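Local coordinates for lysosome-associated membrane glycoprotein 1 (PDB 5GV0), which is a major glycoprotein of the lysosomal membrane that probably assembles through its luminal domains, the membrane-proximal one of which is represented here in glycosylated form, at residues Lys65-Glu70 and Val87-Thr92; Phe101-His106 and Ile127-Met132; Leu23-Thr28 and Leu133-Phe138; Ile27-Lys32 and Met91-Ala96. All blocks are in the same frame, centred on the assembly; numbering follows the deposited sequence.

Overall arrangement
The membrane-proximal domain has no helix and is built from strands, turns and loops, and its four contacts differ by place. Contacts 1 and 3 are buried antiparallel pairings in two different sheets; L25 of contact 3 packs on R67 and L89 of contact 1, so their apolar faces meet between the sheets. Contact 2 is only partly buried: it joins the neighbour of strand 81-92 to the bulged corner before strand 133-138 through an amide, a water and a glycan. Contact 4, about 21 Å from the chain's centre, continues the strands of contacts 1 and 3 to one end of the domain, where a ring, a carboxylate and a lysine replace the regular ladder.

Contact 1: Lys65-Glu70 and Val87-Thr92. With NAG (2-acetamido-2-deoxy-beta-D-glucopyranose), chain E; SO4 (sulfate ion), chain B.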
# COMPACT_ATOMS: atom_id res chain seq x y z
N LYS A 65 -8.14 10.51 11.08
CA LYS A 65 -7.71 11.35 12.19
C LYS A 65 -6.53 10.78 12.98
O LYS A 65 -5.70 11.53 13.48
CB LYS A 65 -8.90 11.59 13.14
CG LYS A 65 -8.64 12.64 14.21
CD LYS A 65 -9.89 12.89 15.04
CE LYS A 65 -10.27 11.67 15.86
NZ LYS A 65 -9.23 11.33 16.87
N ASN A 66 -6.45 9.46 13.06
CA ASN A 66 -5.45 8.82 13.92
C ASN A 66 -4.33 8.10 13.17
O ASN A 66 -3.45 7.51 13.80
CB ASN A 66 -6.13 7.82 14.85
CG ASN A 66 -6.88 8.49 15.99
OD1 ASN A 66 -8.10 8.39 16.09
ND2 ASN A 66 -6.14 9.18 16.85
N ARG A 67 -4.35 8.16 11.85
CA ARG A 67 -3.46 7.31 11.07
C ARG A 67 -3.27 7.82 9.66
O ARG A 67 -4.22 8.25 9.01
CB ARG A 67 -4.02 5.89 11.03
CG ARG A 67 -3.15 4.86 10.34
CD ARG A 67 -4.02 3.89 9.54
NE ARG A 67 -4.42 4.49 8.28
CZ ARG A 67 -5.62 4.34 7.72
NH1 ARG A 67 -6.57 3.63 8.31
NH2 ARG A 67 -5.87 4.93 6.56
N ALA A 68 -2.03 7.77 9.17
CA ALA A 68 -1.75 8.05 7.78
C ALA A 68 -0.83 6.99 7.22
O ALA A 68 0.25 6.74 7.77
CB ALA A 68 -1.14 9.44 7.61
N LEU A 69 -1.27 6.35 6.14
CA LEU A 69 -0.48 5.32 5.46
C LEU A 69 -0.12 5.79 4.07
O LEU A 69 -1.01 6.13 3.30
CB LEU A 69 -1.27 4.02 5.37
CG LEU A 69 -0.63 2.93 4.48
CD1 LEU A 69 0.62 2.36 5.14
CD2 LEU A 69 -1.64 1.82 4.17
N GLU A 70 1.17 5.79 3.74
CA GLU A 70 1.58 6.13 2.38
C GLU A 70 2.30 4.96 1.74
O GLU A 70 3.23 4.38 2.30
CB GLU A 70 2.48 7.37 2.34
CG GLU A 70 2.82 7.79 0.90
CD GLU A 70 3.60 9.08 0.84
OE1 GLU A 70 4.79 9.07 1.21
OE2 GLU A 70 3.03 10.11 0.42
N VAL A 87 6.79 1.90 2.30
CA VAL A 87 5.63 2.15 3.14
C VAL A 87 6.01 3.13 4.25
O VAL A 87 7.07 3.00 4.86
CB VAL A 87 5.11 0.84 3.78
CG1 VAL A 87 4.19 1.12 4.98
CG2 VAL A 87 4.40 -0.01 2.73
N ARG A 88 5.16 4.13 4.47
CA ARG A 88 5.30 5.05 5.59
C ARG A 88 4.00 5.04 6.38
O ARG A 88 2.93 5.17 5.80
CB ARG A 88 5.58 6.48 5.13
CG ARG A 88 6.83 6.68 4.31
CD ARG A 88 7.27 8.14 4.34
NE ARG A 88 6.45 9.02 3.51
CZ ARG A 88 6.49 10.35 3.56
NH1 ARG A 88 7.31 10.95 4.42
NH2 ARG A 88 5.72 11.08 2.77
N LEU A 89 4.11 4.90 7.70
CA LEU A 89 2.93 4.94 8.55
C LEU A 89 3.12 5.91 9.70
O LEU A 89 4.09 5.82 10.45
CB LEU A 89 2.63 3.54 9.10
CG LEU A 89 1.49 3.44 10.10
CD1 LEU A 89 0.14 3.68 9.43
CD2 LEU A 89 1.51 2.10 10.81
N ASN A 90 2.20 6.86 9.83
CA ASN A 90 2.08 7.68 11.03
C ASN A 90 0.86 7.20 11.80
O ASN A 90 -0.20 7.03 11.20
CB ASN A 90 1.92 9.17 10.71
CG ASN A 90 3.18 9.81 10.18
OD1 ASN A 90 4.27 9.23 10.23
ND2 ASN A 90 3.03 11.02 9.67
N MET A 91 0.99 7.01 13.10
CA MET A 91 -0.17 6.53 13.84
C MET A 91 -0.22 7.05 15.26
O MET A 91 0.82 7.26 15.89
CB MET A 91 -0.19 5.01 13.83
CG MET A 91 -1.51 4.40 14.22
SD MET A 91 -1.57 2.66 13.77
CE MET A 91 -3.33 2.40 13.70
N THR A 92 -1.43 7.25 15.77
CA THR A 92 -1.61 7.52 17.19
C THR A 92 -2.44 6.39 17.80
O THR A 92 -3.57 6.13 17.38
CB THR A 92 -2.29 8.87 17.43
OG1 THR A 92 -1.42 9.93 17.02
CG2 THR A 92 -2.61 9.04 18.91
C1 NAG E . 4.12 11.78 9.11
C2 NAG E . 3.86 12.06 7.63
C3 NAG E . 4.96 12.93 7.05
C4 NAG E . 5.16 14.18 7.89
C5 NAG E . 5.38 13.80 9.35
C6 NAG E . 5.48 14.99 10.27
C7 NAG E . 2.63 10.43 6.25
C8 NAG E . 2.69 9.10 5.56
N2 NAG E . 3.74 10.81 6.89
O3 NAG E . 4.61 13.30 5.72
O4 NAG E . 6.29 14.91 7.43
O5 NAG E . 4.27 13.01 9.81
O6 NAG E . 4.22 15.65 10.41
O7 NAG E . 1.62 11.13 6.23
S SO4 B . 6.96 14.74 3.44
O1 SO4 B . 6.21 14.29 2.27
O2 SO4 B . 8.30 15.14 3.02
O3 SO4 B . 6.28 15.87 4.06
O4 SO4 B . 7.06 13.64 4.40
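E70 and R88 lie side by side, pointing the same way, forming a salt bridge in which a single carboxylate oxygen does all the work. R88 presents its NE side: NH2 lies 2.7 Å from OE1 of E70 and NE lies 2.8 Å from the same atom, both reaching it from one face of the carboxylate plane. OE1 sits close to the plane of the guanidinium, the two planes being turned 31° apart. A bend at chi3 (-75°) places NE of R88 beside E70, and Q72 NE2 also bonds to OE1. On its other side NH1 holds a sulfate ion, probably from the crystallisation liquor, with O4 at 2.7 Å. Over one face of the guanidinium lies the acetamido group of the N-acetylglucosamine that is joined to ND2 of N90; its methyl C8 comes to 3.7 Å from CB of E70, while its O7 rests 3.5 Å from CB of A68. The pairing belongs to an antiparallel beta hairpin, strands 67-76 and 81-92, in which A68 with N90 and E70 with R88 are the hydrogen-bonded pairs. N66 O extends the ladder by accepting from T92 N at 2.8 Å. On the opposite face, turned to the interior, CG of R67 packs 3.6 Å from CD1 of L89, the side chains crossing at about a right angle, and CD1 of L69 meets CG1 of V87. The guanidinium of R67 is held by a salt bridge to D47 and by V62 O. OD1 of N90, beside the glycan link, accepts a hydrogen bond from S102 OG, which ties the sugar-bearing amide to the next strand.

Contact 2: Phe101-His106 and Ile127-Met132. With NAG (2-acetamido-2-deoxy-beta-D-glucopyranose), chain D.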
# COMPACT_ATOMS: atom_id res chain seq x y z
N PHE A 101 3.68 7.69 16.87
CA PHE A 101 4.90 7.12 16.32
C PHE A 101 4.84 7.02 14.80
O PHE A 101 3.78 7.22 14.20
CB PHE A 101 5.15 5.74 16.91
CG PHE A 101 4.05 4.77 16.63
CD1 PHE A 101 2.97 4.66 17.49
CD2 PHE A 101 4.06 3.99 15.48
CE1 PHE A 101 1.94 3.79 17.23
CE2 PHE A 101 3.03 3.11 15.22
CZ PHE A 101 1.97 3.01 16.10
N SER A 102 5.98 6.70 14.20
CA SER A 102 6.06 6.42 12.77
C SER A 102 6.84 5.13 12.55
O SER A 102 7.75 4.82 13.31
CB SER A 102 6.73 7.57 12.02
OG SER A 102 5.91 8.72 12.01
N ILE A 103 6.46 4.40 11.51
CA ILE A 103 7.20 3.22 11.06
C ILE A 103 7.34 3.33 9.55
O ILE A 103 6.38 3.65 8.87
CB ILE A 103 6.50 1.90 11.42
CG1 ILE A 103 6.31 1.78 12.93
CG2 ILE A 103 7.30 0.71 10.87
CD1 ILE A 103 5.33 0.68 13.34
N SER A 104 8.54 3.09 9.03
CA SER A 104 8.73 3.12 7.60
C SER A 104 9.63 2.00 7.11
O SER A 104 10.35 1.36 7.89
CB SER A 104 9.32 4.45 7.16
OG SER A 104 10.60 4.65 7.73
N ASN A 105 9.57 1.74 5.81
CA ASN A 105 10.56 0.89 5.16
C ASN A 105 10.54 1.22 3.68
O ASN A 105 9.51 1.03 3.03
CB ASN A 105 10.28 -0.60 5.39
CG ASN A 105 11.43 -1.49 4.93
OD1 ASN A 105 12.18 -1.14 4.02
ND2 ASN A 105 11.57 -2.65 5.57
N HIS A 106 11.64 1.75 3.17
CA HIS A 106 11.71 2.15 1.77
C HIS A 106 12.60 1.22 0.97
O HIS A 106 13.16 1.61 -0.06
CB HIS A 106 12.19 3.60 1.65
CG HIS A 106 11.28 4.58 2.31
ND1 HIS A 106 10.13 5.05 1.71
CD2 HIS A 106 11.33 5.16 3.54
CE1 HIS A 106 9.52 5.89 2.53
NE2 HIS A 106 10.23 5.97 3.64
N ILE A 127 3.14 -8.33 3.86
CA ILE A 127 4.38 -7.66 3.51
C ILE A 127 5.07 -7.12 4.75
O ILE A 127 4.53 -6.27 5.46
CB ILE A 127 4.13 -6.50 2.53
CG1 ILE A 127 3.47 -7.01 1.25
CG2 ILE A 127 5.45 -5.81 2.20
CD1 ILE A 127 3.05 -5.89 0.30
N PHE A 128 6.26 -7.65 5.03
CA PHE A 128 7.06 -7.21 6.16
C PHE A 128 7.47 -5.75 5.98
O PHE A 128 8.06 -5.39 4.96
CB PHE A 128 8.29 -8.11 6.30
CG PHE A 128 9.19 -7.79 7.47
CD1 PHE A 128 10.11 -6.75 7.40
CD2 PHE A 128 9.17 -8.59 8.61
CE1 PHE A 128 10.96 -6.48 8.47
CE2 PHE A 128 10.03 -8.32 9.68
CZ PHE A 128 10.92 -7.27 9.60
N VAL A 129 7.13 -4.91 6.95
CA VAL A 129 7.59 -3.52 6.94
C VAL A 129 8.64 -3.33 8.04
O VAL A 129 9.73 -2.84 7.78
CB VAL A 129 6.42 -2.53 7.11
CG1 VAL A 129 6.94 -1.10 7.15
CG2 VAL A 129 5.42 -2.69 5.97
N SER A 130 8.29 -3.74 9.26
CA SER A 130 9.27 -3.84 10.35
C SER A 130 8.95 -5.09 11.15
O SER A 130 7.96 -5.77 10.88
CB SER A 130 9.23 -2.61 11.25
OG SER A 130 8.10 -2.65 12.11
N LYS A 131 9.78 -5.38 12.15
CA LYS A 131 9.54 -6.49 13.07
C LYS A 131 8.15 -6.43 13.65
O LYS A 131 7.53 -7.46 13.92
CB LYS A 131 10.56 -6.51 14.21
CG LYS A 131 11.93 -6.95 13.81
CD LYS A 131 12.79 -7.11 15.04
CE LYS A 131 14.23 -7.38 14.67
NZ LYS A 131 15.06 -7.51 15.90
N MET A 132 7.66 -5.20 13.85
CA MET A 132 6.40 -4.97 14.54
C MET A 132 5.23 -4.64 13.62
O MET A 132 4.11 -4.51 14.07
CB MET A 132 6.58 -3.83 15.55
CG MET A 132 7.61 -4.14 16.63
SD MET A 132 7.07 -5.51 17.68
CE MET A 132 8.34 -6.72 17.32
C1 NAG D . 12.62 -3.56 5.17
C2 NAG D . 13.47 -4.18 6.29
C3 NAG D . 14.58 -5.02 5.67
C4 NAG D . 13.99 -6.05 4.71
C5 NAG D . 13.08 -5.37 3.69
C6 NAG D . 12.36 -6.35 2.79
C7 NAG D . 13.69 -3.02 8.45
C8 NAG D . 14.41 -1.94 9.21
N2 NAG D . 14.04 -3.16 7.16
O3 NAG D . 15.32 -5.66 6.69
O4 NAG D . 15.06 -6.69 4.01
O5 NAG D . 12.07 -4.60 4.37
O6 NAG D . 11.70 -7.35 3.55
O7 NAG D . 12.82 -3.71 8.98
O HOH W 1 11.24 -0.84 9.19
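N105 meets V129 where the chain turns a corner: V129 and S130 both face L133 as a classic beta bulge, and S130 OG accepts from M132 N at 3.1 Å in an ST turn. The side chain of N105 leaves the end of strand 100-105 toward this corner. Its CB lies 3.3 Å from V129 O and 3.8 Å from V129 CG1, packing against both the carbonyl and the valine branch. CG stands anti to the backbone N (chi1 -170°), beyond which the amide divides its two ends between different tasks. OD1 accepts from the backbone N of S107, just past the strand, helping to fix the amide's rotation. ND2 carries the N-acetylglucosamine through its bond to C1, and its remaining hydrogen goes to V129 O at 2.9 Å, nearly straight at 164° and with the acceptor close to the amide plane. The glycan-bearing nitrogen is thereby pinned to the chain corner at V129. V129 O takes a second donor, a water that also donates to S104 O and so links the two backbones. The sugar's acetamido oxygen O7 sits in the plane of the F128 ring, at its edge, 3.4 Å from CE1. S130 O lies over one face of that same ring, toward the rim. V129 also touches V87, and I103, farther back along its strand, touches L133, so the apolar side of the contact merges with the interior. There CG2 of I103, anti to its own backbone N, comes 3.7 Å from S130 OG.

Contact 3: Leu23-Thr28 and Leu133-Phe138; sequences LQLNIT and LSLNVF
N136 and Q24 are joined twice over, by backbone and by side chain, in the antiparallel pairing of strands 14-30 and 133-138. Backbone N of N136 reaches Q24 O at 2.8 Å, and the return bond runs from Q24 N to N136 O. On the face carrying Q24 and N136 the amides add a further bond: N136 ND2 donates to Q24 OE1 at 3.1 Å, almost straight at 171°, on a lone pair and within the amide plane of N136, although the two amide planes stand 66° apart. CG of N136 stands anti to its own carbonyl carbon, and ND2 comes near CB of N26 as well as Q24 OE1. The other end of the amide is also engaged, for OD1 accepts from S134 OG at 3.1 Å and bonds to H126 ND1, while NE2 of Q24 passes on to N42. Buried as it is, the N136 amide thus has partners at both ends. The second hydrogen-bonded pair, N26 with S134, is joined by two backbone bonds, and S134 OG rests 3.3 Å from CB of N26. On the reverse side, L23, L25 and I27 lie across from V137, L135 and L133 on one apolar face. L23 and V137 lie side by side, CD2 to CG2 at 4.0 Å. L25 also leans on R67 and L69, L135 on L71, and L133 on I103, so this face packs against the other sheet. The strands diverge from strictly antiparallel, at 156°, as in a twisted sheet. CD2 of L25 meets CD1 of its partner L135 at 3.9 Å and, diagonally, CD1 of L133 at 4.3 Å.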
# COMPACT_ATOMS: atom_id res chain seq x y z
N LEU A 23 -6.77 -3.63 2.16
CA LEU A 23 -5.53 -3.52 2.92
C LEU A 23 -5.78 -3.51 4.42
O LEU A 23 -6.81 -3.03 4.89
CB LEU A 23 -4.78 -2.25 2.54
CG LEU A 23 -4.45 -2.02 1.06
CD1 LEU A 23 -3.85 -0.64 0.92
CD2 LEU A 23 -3.48 -3.07 0.56
N GLN A 24 -4.80 -4.02 5.16
CA GLN A 24 -4.90 -4.15 6.60
C GLN A 24 -3.53 -3.97 7.22
O GLN A 24 -2.56 -4.57 6.76
CB GLN A 24 -5.49 -5.51 6.95
CG GLN A 24 -5.48 -5.88 8.42
CD GLN A 24 -6.01 -7.28 8.60
OE1 GLN A 24 -5.26 -8.25 8.55
NE2 GLN A 24 -7.33 -7.40 8.77
N LEU A 25 -3.44 -3.13 8.25
CA LEU A 25 -2.20 -3.00 9.01
C LEU A 25 -2.23 -3.96 10.18
O LEU A 25 -3.18 -3.99 10.94
CB LEU A 25 -2.02 -1.57 9.50
CG LEU A 25 -2.01 -0.50 8.41
CD1 LEU A 25 -2.24 0.86 9.04
CD2 LEU A 25 -0.68 -0.53 7.67
N ASN A 26 -1.17 -4.75 10.33
CA ASN A 26 -1.03 -5.64 11.47
C ASN A 26 0.11 -5.11 12.32
O ASN A 26 1.27 -5.14 11.90
CB ASN A 26 -0.77 -7.08 10.99
CG ASN A 26 -0.66 -8.08 12.14
OD1 ASN A 26 -0.05 -7.81 13.17
ND2 ASN A 26 -1.24 -9.26 11.94
N ILE A 27 -0.22 -4.58 13.49
CA ILE A 27 0.78 -3.92 14.31
C ILE A 27 0.89 -4.52 15.71
O ILE A 27 -0.11 -4.74 16.41
CB ILE A 27 0.51 -2.39 14.42
CG1 ILE A 27 1.62 -1.71 15.21
CG2 ILE A 27 -0.87 -2.10 15.01
CD1 ILE A 27 1.76 -0.25 14.91
N THR A 28 2.12 -4.83 16.09
CA THR A 28 2.43 -5.31 17.43
C THR A 28 3.08 -4.18 18.20
O THR A 28 4.04 -3.57 17.72
CB THR A 28 3.34 -6.53 17.38
OG1 THR A 28 2.70 -7.58 16.64
CG2 THR A 28 3.67 -7.03 18.77
N LEU A 133 5.49 -4.50 12.32
CA LEU A 133 4.42 -4.07 11.41
C LEU A 133 4.44 -4.81 10.09
O LEU A 133 5.46 -4.85 9.40
CB LEU A 133 4.54 -2.57 11.12
CG LEU A 133 3.59 -2.01 10.06
CD1 LEU A 133 2.14 -2.00 10.56
CD2 LEU A 133 4.01 -0.61 9.65
N SER A 134 3.31 -5.40 9.72
CA SER A 134 3.16 -5.90 8.36
C SER A 134 1.99 -5.20 7.68
O SER A 134 1.02 -4.79 8.33
CB SER A 134 2.97 -7.42 8.32
OG SER A 134 1.80 -7.81 9.00
N LEU A 135 2.12 -5.02 6.37
CA LEU A 135 1.02 -4.54 5.55
C LEU A 135 0.40 -5.75 4.88
O LEU A 135 1.03 -6.38 4.02
CB LEU A 135 1.50 -3.53 4.51
CG LEU A 135 0.46 -3.08 3.49
CD1 LEU A 135 -0.66 -2.27 4.15
CD2 LEU A 135 1.12 -2.28 2.38
N ASN A 136 -0.81 -6.09 5.28
CA ASN A 136 -1.51 -7.23 4.72
C ASN A 136 -2.32 -6.79 3.51
O ASN A 136 -3.28 -6.03 3.62
CB ASN A 136 -2.38 -7.89 5.79
CG ASN A 136 -1.55 -8.42 6.93
OD1 ASN A 136 -0.33 -8.57 6.81
ND2 ASN A 136 -2.20 -8.73 8.05
N VAL A 137 -1.87 -7.25 2.35
CA VAL A 137 -2.54 -6.99 1.09
C VAL A 137 -3.46 -8.17 0.86
O VAL A 137 -3.05 -9.22 0.37
CB VAL A 137 -1.54 -6.84 -0.07
CG1 VAL A 137 -2.28 -6.48 -1.34
CG2 VAL A 137 -0.51 -5.77 0.26
N PHE A 138 -4.71 -7.98 1.26
CA PHE A 138 -5.66 -9.08 1.30
C PHE A 138 -6.07 -9.46 -0.11
O PHE A 138 -6.15 -10.64 -0.45
CB PHE A 138 -6.88 -8.67 2.15
CG PHE A 138 -7.86 -9.77 2.34
CD1 PHE A 138 -7.67 -10.72 3.33
CD2 PHE A 138 -8.99 -9.87 1.54
CE1 PHE A 138 -8.58 -11.74 3.51
CE2 PHE A 138 -9.90 -10.88 1.72
CZ PHE A 138 -9.70 -11.82 2.70

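Contact 4: Ile27-Lys32 and Met91-Ala96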
# COMPACT_ATOMS: atom_id res chain seq x y z
N ILE A 27 -0.22 -4.58 13.49
CA ILE A 27 0.78 -3.92 14.31
C ILE A 27 0.89 -4.52 15.71
O ILE A 27 -0.11 -4.74 16.41
CB ILE A 27 0.51 -2.39 14.42
CG1 ILE A 27 1.62 -1.71 15.21
CG2 ILE A 27 -0.87 -2.10 15.01
CD1 ILE A 27 1.76 -0.25 14.91
N THR A 28 2.12 -4.83 16.09
CA THR A 28 2.43 -5.31 17.43
C THR A 28 3.08 -4.18 18.20
O THR A 28 4.04 -3.57 17.72
CB THR A 28 3.34 -6.53 17.38
OG1 THR A 28 2.70 -7.58 16.64
CG2 THR A 28 3.67 -7.03 18.77
N TYR A 29 2.57 -3.87 19.39
CA TYR A 29 3.12 -2.76 20.16
C TYR A 29 2.96 -2.94 21.67
O TYR A 29 2.20 -3.78 22.13
CB TYR A 29 2.48 -1.45 19.72
CG TYR A 29 1.01 -1.29 20.04
CD1 TYR A 29 0.02 -1.83 19.22
CD2 TYR A 29 0.59 -0.56 21.15
CE1 TYR A 29 -1.32 -1.66 19.50
CE2 TYR A 29 -0.75 -0.39 21.44
CZ TYR A 29 -1.70 -0.94 20.61
OH TYR A 29 -3.03 -0.78 20.88
N LEU A 30 3.71 -2.13 22.41
CA LEU A 30 3.66 -2.11 23.87
C LEU A 30 2.60 -1.15 24.37
O LEU A 30 2.62 0.03 24.03
CB LEU A 30 5.02 -1.72 24.44
CG LEU A 30 6.14 -2.76 24.40
CD1 LEU A 30 7.46 -2.15 24.82
CD2 LEU A 30 5.77 -3.93 25.29
N LYS A 31 1.68 -1.66 25.19
CA LYS A 31 0.65 -0.83 25.80
C LYS A 31 1.21 -0.09 27.02
O LYS A 31 2.33 -0.35 27.45
CB LYS A 31 -0.56 -1.67 26.21
CG LYS A 31 -1.19 -2.44 25.05
CD LYS A 31 -2.55 -2.99 25.43
CE LYS A 31 -2.46 -3.97 26.59
NZ LYS A 31 -3.81 -4.38 27.06
N LYS A 32 0.42 0.84 27.55
CA LYS A 32 0.84 1.60 28.73
C LYS A 32 1.10 0.70 29.93
O LYS A 32 1.98 0.98 30.74
CB LYS A 32 -0.22 2.64 29.10
CG LYS A 32 -0.46 3.71 28.06
CD LYS A 32 -1.32 4.82 28.63
CE LYS A 32 -1.78 5.77 27.54
NZ LYS A 32 -0.69 6.04 26.56
N MET A 91 0.99 7.01 13.10
CA MET A 91 -0.17 6.53 13.84
C MET A 91 -0.22 7.05 15.26
O MET A 91 0.82 7.26 15.89
CB MET A 91 -0.19 5.01 13.83
CG MET A 91 -1.51 4.40 14.22
SD MET A 91 -1.57 2.66 13.77
CE MET A 91 -3.33 2.40 13.70
N THR A 92 -1.43 7.25 15.77
CA THR A 92 -1.61 7.52 17.19
C THR A 92 -2.44 6.39 17.80
O THR A 92 -3.57 6.13 17.38
CB THR A 92 -2.29 8.87 17.43
OG1 THR A 92 -1.42 9.93 17.02
CG2 THR A 92 -2.61 9.04 18.91
N LEU A 93 -1.86 5.70 18.78
CA LEU A 93 -2.54 4.65 19.52
C LEU A 93 -2.69 5.08 20.97
O LEU A 93 -1.71 5.05 21.72
CB LEU A 93 -1.77 3.33 19.43
CG LEU A 93 -1.63 2.64 18.07
CD1 LEU A 93 -0.60 1.53 18.15
CD2 LEU A 93 -2.96 2.10 17.61
N PRO A 94 -3.91 5.47 21.36
CA PRO A 94 -4.16 6.03 22.70
C PRO A 94 -3.69 5.14 23.85
O PRO A 94 -3.25 5.68 24.86
CB PRO A 94 -5.68 6.20 22.72
CG PRO A 94 -6.05 6.36 21.29
CD PRO A 94 -5.13 5.45 20.55
N ASP A 95 -3.75 3.82 23.70
CA ASP A 95 -3.39 2.92 24.80
C ASP A 95 -1.95 2.44 24.73
O ASP A 95 -1.55 1.57 25.50
CB ASP A 95 -4.35 1.72 24.84
CG ASP A 95 -4.14 0.75 23.69
OD1 ASP A 95 -3.56 1.14 22.65
OD2 ASP A 95 -4.59 -0.41 23.82
N ALA A 96 -1.16 3.01 23.82
CA ALA A 96 0.24 2.61 23.69
C ALA A 96 1.15 3.36 24.66
O ALA A 96 0.86 4.48 25.05
CB ALA A 96 0.72 2.82 22.26
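Y29 and L93 reach toward each other tip to tip, with methyl CD1 of L93 set over the centre of the tyrosine ring. It stands 3.4 Å from the ring centroid and only 7° off the normal, a clear CH-pi contact. A96 adds its CB at 3.6 Å from CD2 of Y29, coming in obliquely. The carboxylate of D95 instead meets the ring's edge: Y29 OH donates to OD1 at 2.7 Å on the syn lone pair, with ring and carboxylate planes 63° apart. L93 to A96 forms a type I beta turn, closed by A96 N to L93 O, and it brings all three partners round the ring. The turn follows strand 81-92 of one sheet, whereas Y29 lies near the end of strand 14-30 of the other, so the contact bridges the two sheets at their ends. Beyond the ring, K32 binds the turn's backbone: its N donates to D95 O at 2.9 Å, and its NZ, brought round by a bend at chi4, reaches A96 O at 2.7 Å. R39 completes the polar side, with a salt bridge to OD2 of D95 and a bond to Y29 OH. This pairing of carboxylate with guanidinium and phenol would favour an ionised D95.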